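Local structure of putative enoyl-CoA hydratase (Streptomyces coelicolor A3, 3G64) at residues L41-Y46 and E82-T87; D141-F146 and T184-A190. The protein probably acts on acyl-CoA thioesters as a hydratase or isomerase of the enoyl-CoA hydratase (crotonase) family. All coordinates share one frame. Where two conformers were deposited one is given. Residues are numbered along the deposited sequence.

Interaction 1. Residues L41-Y46 and E82-T87; sequences LTFEAY and EIIGAT
Leu41 and Thr42 are extended, and from Phe43 the chain turns into the helix 43-58. Thr42 is its N-cap: with chi1 p, its OG1 accepts from Ala45 N at 3.1 Å. Residues 82-87 form the end of the helix 80-87, with a wider pi-type turn at 82-85, and the CA atoms of Thr42 and Ile83 lie 6.3 Å apart. Apolar packing centres on Phe43 and Ile83, both chi1 m. Ile83 CG1 covers one face of the Phe43 ring (4.1 Å from CE1), whose edge meets Ala86 CB, 3.8 Å from Phe43 CE2. Ile83 CD1 lies 3.6 Å from Tyr46 CE2, at that ring's edge, and 3.1 Å from Leu41 O. In this crotonase-like fold the N-terminus of helix 43-58 thus packs on the end of helix 80-87, and Phe98 of helix 92-111 completes the apolar cluster. Polar linkage runs through water 1, which accepts from Phe43 N (2.8 Å) and donates to Glu82 O (2.9 Å). Leu41 makes backbone hydrogen bonds with Gly77 and Asp79; Glu82 forms a salt bridge with Arg34.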
loop_
_atom_site.group_PDB
_atom_site.type_symbol
_atom_site.label_atom_id
_atom_site.label_comp_id
_atom_site.label_asym_id
_atom_site.label_seq_id
_atom_site.Cartn_x
_atom_site.Cartn_y
_atom_site.Cartn_z
ATOM N N LEU A 41 15.853 17.684 -17.966
ATOM C CA LEU A 41 16.723 18.071 -16.874
ATOM C C LEU A 41 18.210 17.891 -17.179
ATOM O O LEU A 41 18.631 16.915 -17.801
ATOM C CB LEU A 41 16.357 17.250 -15.636
ATOM C CG LEU A 41 14.929 17.400 -15.131
ATOM C CD1 LEU A 41 14.626 16.346 -14.046
ATOM C CD2 LEU A 41 14.760 18.803 -14.602
ATOM N N THR A 42 19.004 18.837 -16.697
ATOM C CA THR A 42 20.449 18.764 -16.801
ATOM C C THR A 42 21.040 18.563 -15.394
ATOM O O THR A 42 20.330 18.682 -14.397
ATOM C CB THR A 42 20.980 20.070 -17.306
ATOM O OG1 THR A 42 20.589 21.086 -16.376
ATOM C CG2 THR A 42 20.375 20.409 -18.718
ATOM N N PHE A 43 22.344 18.317 -15.322
ATOM C CA PHE A 43 23.010 18.194 -14.049
ATOM C C PHE A 43 22.751 19.418 -13.195
ATOM O O PHE A 43 22.533 19.297 -11.998
ATOM C CB PHE A 43 24.524 18.029 -14.264
ATOM C CG PHE A 43 24.894 16.725 -14.919
ATOM C CD1 PHE A 43 24.372 15.535 -14.445
ATOM C CD2 PHE A 43 25.728 16.693 -16.016
ATOM C CE1 PHE A 43 24.688 14.319 -15.046
ATOM C CE2 PHE A 43 26.055 15.494 -16.628
ATOM C CZ PHE A 43 25.536 14.297 -16.135
ATOM N N GLU A 44 22.813 20.597 -13.807
ATOM C CA GLU A 44 22.678 21.855 -13.066
ATOM C C GLU A 44 21.249 22.088 -12.568
ATOM O O GLU A 44 21.051 22.738 -11.553
ATOM C CB GLU A 44 23.116 23.051 -13.928
ATOM C CG GLU A 44 24.604 23.098 -14.201
ATOM C CD GLU A 44 25.040 22.151 -15.327
ATOM O OE1 GLU A 44 24.177 21.597 -16.061
ATOM O OE2 GLU A 44 26.270 21.955 -15.464
ATOM N N ALA A 45 20.254 21.574 -13.283
ATOM C CA ALA A 45 18.881 21.709 -12.819
ATOM C C ALA A 45 18.649 20.820 -11.593
ATOM O O ALA A 45 17.979 21.217 -10.645
ATOM C CB ALA A 45 17.902 21.368 -13.920
ATOM N N TYR A 46 19.179 19.601 -11.626
ATOM C CA TYR A 46 19.126 18.760 -10.434
ATOM C C TYR A 46 19.820 19.463 -9.257
ATOM O O TYR A 46 19.330 19.418 -8.132
ATOM C CB TYR A 46 19.813 17.428 -10.691
ATOM C CG TYR A 46 18.958 16.411 -11.423
ATOM C CD1 TYR A 46 17.786 15.906 -10.849
ATOM C CD2 TYR A 46 19.348 15.920 -12.656
ATOM C CE1 TYR A 46 17.017 14.949 -11.515
ATOM C CE2 TYR A 46 18.600 14.968 -13.315
ATOM C CZ TYR A 46 17.437 14.491 -12.742
ATOM O OH TYR A 46 16.719 13.545 -13.428
ATOM N N GLU A 82 22.936 15.444 -22.631
ATOM C CA GLU A 82 23.596 16.178 -21.574
ATOM C C GLU A 82 23.682 15.395 -20.268
ATOM O O GLU A 82 24.502 15.718 -19.395
ATOM C CB GLU A 82 22.929 17.524 -21.380
ATOM C CG GLU A 82 23.383 18.520 -22.447
ATOM C CD GLU A 82 22.630 19.824 -22.382
ATOM O OE1 GLU A 82 23.163 20.801 -21.808
ATOM O OE2 GLU A 82 21.493 19.862 -22.898
ATOM N N ILE A 83 22.837 14.372 -20.132
ATOM C CA ILE A 83 22.958 13.469 -18.992
ATOM C C ILE A 83 23.472 12.125 -19.456
ATOM O O ILE A 83 24.608 11.787 -19.177
ATOM C CB ILE A 83 21.664 13.363 -18.152
ATOM C CG1 ILE A 83 21.434 14.697 -17.428
ATOM C CG2 ILE A 83 21.796 12.269 -17.091
ATOM C CD1 ILE A 83 20.313 14.673 -16.426
ATOM N N ILE A 84 22.672 11.389 -20.213
ATOM C CA ILE A 84 23.057 10.030 -20.580
ATOM C C ILE A 84 24.388 9.964 -21.322
ATOM O O ILE A 84 25.285 9.214 -20.936
ATOM C CB ILE A 84 21.934 9.310 -21.366
ATOM C CG1 ILE A 84 20.726 9.102 -20.441
ATOM C CG2 ILE A 84 22.452 7.999 -21.960
ATOM C CD1 ILE A 84 19.539 8.377 -21.077
ATOM N N GLY A 85 24.525 10.744 -22.389
ATOM C CA GLY A 85 25.779 10.782 -23.108
ATOM C C GLY A 85 26.939 11.146 -22.191
ATOM O O GLY A 85 28.011 10.551 -22.263
ATOM N N ALA A 86 26.741 12.128 -21.318
ATOM C CA ALA A 86 27.817 12.505 -20.410
ATOM C C ALA A 86 28.163 11.388 -19.391
ATOM O O ALA A 86 29.336 11.170 -19.080
ATOM C CB ALA A 86 27.456 13.792 -19.675
ATOM N N THR A 87 27.162 10.675 -18.877
ATOM C CA THR A 87 27.454 9.626 -17.885
ATOM C C THR A 87 28.268 8.480 -18.478
ATOM O O THR A 87 28.966 7.748 -17.745
ATOM C CB THR A 87 26.183 9.024 -17.241
ATOM O OG1 THR A 87 25.357 8.411 -18.246
ATOM C CG2 THR A 87 25.394 10.079 -16.477
HETATM O O HOH W 1 23.448 18.001 -17.871
#

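Interaction 2. Residues D141-F146 and T184-A190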
loop_
_atom_site.group_PDB
_atom_site.type_symbol
_atom_site.label_atom_id
_atom_site.label_comp_id
_atom_site.label_asym_id
_atom_site.label_seq_id
_atom_site.Cartn_x
_atom_site.Cartn_y
_atom_site.Cartn_z
ATOM N N ASP A 141 -4.154 17.904 -16.023
ATOM C CA ASP A 141 -5.167 18.068 -17.075
ATOM C C ASP A 141 -5.245 16.781 -17.891
ATOM O O ASP A 141 -4.427 15.875 -17.686
ATOM C CB ASP A 141 -5.006 19.384 -17.882
ATOM C CG ASP A 141 -4.155 19.247 -19.146
ATOM O OD1 ASP A 141 -3.920 20.302 -19.799
ATOM O OD2 ASP A 141 -3.719 18.128 -19.494
ATOM N N PRO A 142 -6.270 16.659 -18.748
ATOM C CA PRO A 142 -6.547 15.398 -19.448
ATOM C C PRO A 142 -5.479 14.987 -20.428
ATOM O O PRO A 142 -5.528 13.832 -20.870
ATOM C CB PRO A 142 -7.847 15.705 -20.232
ATOM C CG PRO A 142 -8.529 16.758 -19.425
ATOM C CD PRO A 142 -7.398 17.611 -18.848
ATOM N N SER A 143 -4.581 15.897 -20.819
ATOM C CA SER A 143 -3.491 15.546 -21.739
ATOM C C SER A 143 -2.294 14.849 -21.009
ATOM O O SER A 143 -1.284 14.448 -21.627
ATOM C CB SER A 143 -3.001 16.808 -22.458
ATOM O OG SER A 143 -2.240 17.634 -21.566
ATOM N N THR A 144 -2.399 14.728 -19.696
ATOM C CA THR A 144 -1.262 14.236 -18.897
ATOM C C THR A 144 -0.936 12.780 -19.210
ATOM O O THR A 144 -1.831 11.926 -19.208
ATOM C CB THR A 144 -1.550 14.362 -17.391
ATOM O OG1 THR A 144 -1.700 15.747 -17.055
ATOM C CG2 THR A 144 -0.402 13.741 -16.565
ATOM N N ARG A 145 0.333 12.520 -19.519
ATOM C CA ARG A 145 0.821 11.177 -19.821
ATOM C C ARG A 145 2.082 10.822 -18.999
ATOM O O ARG A 145 3.174 11.332 -19.288
ATOM C CB ARG A 145 1.213 11.063 -21.292
ATOM C CG ARG A 145 0.135 11.529 -22.270
ATOM C CD ARG A 145 0.643 11.552 -23.716
ATOM N NE ARG A 145 -0.396 10.871 -24.445
ATOM C CZ ARG A 145 -0.254 9.765 -25.164
ATOM N NH1 ARG A 145 0.940 9.222 -25.401
ATOM N NH2 ARG A 145 -1.345 9.234 -25.697
ATOM N N PHE A 146 1.930 9.936 -18.015
ATOM C CA PHE A 146 3.057 9.410 -17.238
ATOM C C PHE A 146 3.738 8.265 -17.964
ATOM O O PHE A 146 3.075 7.407 -18.576
ATOM C CB PHE A 146 2.588 8.822 -15.902
ATOM C CG PHE A 146 1.982 9.799 -14.960
ATOM C CD1 PHE A 146 2.754 10.399 -13.968
ATOM C CD2 PHE A 146 0.602 10.059 -15.003
ATOM C CE1 PHE A 146 2.163 11.282 -13.022
ATOM C CE2 PHE A 146 0.004 10.943 -14.073
ATOM C CZ PHE A 146 0.793 11.562 -13.096
ATOM N N THR A 184 3.041 4.095 -21.502
ATOM C CA THR A 184 2.345 5.328 -21.154
ATOM C C THR A 184 1.059 5.090 -20.361
ATOM O O THR A 184 0.283 4.181 -20.648
ATOM C CB THR A 184 2.060 6.170 -22.438
ATOM O OG1 THR A 184 3.314 6.562 -22.980
ATOM C CG2 THR A 184 1.257 7.436 -22.118
ATOM N N VAL A 185 0.882 5.892 -19.318
ATOM C CA VAL A 185 -0.308 5.857 -18.504
ATOM C C VAL A 185 -1.034 7.168 -18.765
ATOM O O VAL A 185 -0.583 8.229 -18.333
ATOM C CB VAL A 185 0.004 5.729 -17.002
ATOM C CG1 VAL A 185 -1.283 5.745 -16.197
ATOM C CG2 VAL A 185 0.783 4.431 -16.702
ATOM N N ARG A 186 -2.146 7.089 -19.493
ATOM C CA ARG A 186 -2.969 8.275 -19.775
ATOM C C ARG A 186 -3.790 8.711 -18.556
ATOM O O ARG A 186 -3.902 7.981 -17.564
ATOM C CB ARG A 186 -3.890 8.026 -20.978
ATOM C CG ARG A 186 -3.233 7.292 -22.135
ATOM C CD ARG A 186 -4.143 7.297 -23.372
ATOM N NE ARG A 186 -4.941 6.078 -23.536
ATOM C CZ ARG A 186 -6.215 5.927 -23.162
ATOM N NH1 ARG A 186 -6.887 6.903 -22.550
ATOM N NH2 ARG A 186 -6.821 4.768 -23.389
ATOM N N ALA A 187 -4.372 9.905 -18.629
ATOM C CA ALA A 187 -5.118 10.452 -17.490
ATOM C C ALA A 187 -6.225 9.553 -16.871
ATOM O O ALA A 187 -6.348 9.495 -15.656
ATOM C CB ALA A 187 -5.711 11.852 -17.854
ATOM N N PRO A 188 -7.049 8.880 -17.699
ATOM C CA PRO A 188 -8.118 8.087 -17.065
ATOM C C PRO A 188 -7.570 6.913 -16.241
ATOM O O PRO A 188 -8.029 6.670 -15.137
ATOM C CB PRO A 188 -8.953 7.581 -18.261
ATOM C CG PRO A 188 -8.626 8.530 -19.402
ATOM C CD PRO A 188 -7.163 8.907 -19.169
ATOM N N GLU A 189 -6.588 6.201 -16.778
ATOM C CA GLU A 189 -5.983 5.112 -16.043
ATOM C C GLU A 189 -5.281 5.660 -14.787
ATOM O O GLU A 189 -5.418 5.106 -13.699
ATOM C CB GLU A 189 -4.971 4.371 -16.924
ATOM C CG GLU A 189 -4.251 3.272 -16.137
ATOM C CD GLU A 189 -3.258 2.468 -16.950
ATOM O OE1 GLU A 189 -3.001 2.792 -18.132
ATOM O OE2 GLU A 189 -2.709 1.508 -16.384
ATOM N N ALA A 190 -4.533 6.749 -14.965
ATOM C CA ALA A 190 -3.815 7.406 -13.868
ATOM C C ALA A 190 -4.775 7.770 -12.738
ATOM O O ALA A 190 -4.479 7.527 -11.561
ATOM C CB ALA A 190 -3.068 8.655 -14.378
HETATM O O HOH W 2 -3.850 11.642 -21.196
#
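A short antiparallel strand pairing joins these segments in a small three-stranded mixed sheet of the crotonase-like fold, where strand 145-147 lies between 123-125 and the short, weakly bonded strand 185-186. Phe146 and Val185 make the hydrogen-bonded pair: Phe146 N donates to Val185 O at 3.1 Å and Val185 N to Phe146 O at 2.8 Å. Both carbonyls also receive CA-H...O contacts, from Arg145 CA to Val185 O (3.6 Å) and from Thr184 CA to Phe146 O (3.4 Å). Arg145 turns its backbone bonds to the other neighbour, pairing with Gly122 and Ala124.

Before the strand, a type I turn runs from Asp141 to Thr144. Asp141 O accepts from both Thr144 N (3.1 Å) and Thr144 OG1 (2.8 Å), while Asp141 OD2 takes Ser143 N (2.7 Å), an Asx turn, and Ser143 OG (2.6 Å). The other carboxylate oxygen, OD1, accepts from Gly203 N and is hydrogen-bonded to a glycerol.

On the sheet face carrying Phe146 and Val185, Phe146 CE2 packs 3.8 Å from Ala190 CB on the first turn of helix 187-193. Arg186 is the N-cap of that helix, and its O accepts from Ala190 N. Nearer the turn, Ala187 CB lies 3.6 Å from Pro142 O. Thr144 O and Ala187 N, at 3.3 Å, are poorly aligned; water 2 serves both, accepting from Ala187 N at 3.1 Å and donating to Thr144 O and Pro142 O, each at 2.8 Å.

Overall arrangement
Interaction 1 closes before interaction 2 opens along the chain, and the two lie in separate parts of one crotonase-like unit: their centres are 26 Å apart and their nearest atoms about 13 Å, without touching. Each contains a helix N-cap and a bridging water. Interaction 1 reaches a subunit interface, where Thr87 hydrogen-bonds to Tyr259 of the second subunit; the segments of interaction 2 touch no other chain of the trimeric assembly. In crotonase relatives the loop before the equivalent of helix 80-87 contributes to the oxyanion hole, so interaction 1 probably lies close to the active site. The glycerol at interaction 2, probably a crystallisation additive, might mark a pocket but identifies no active site.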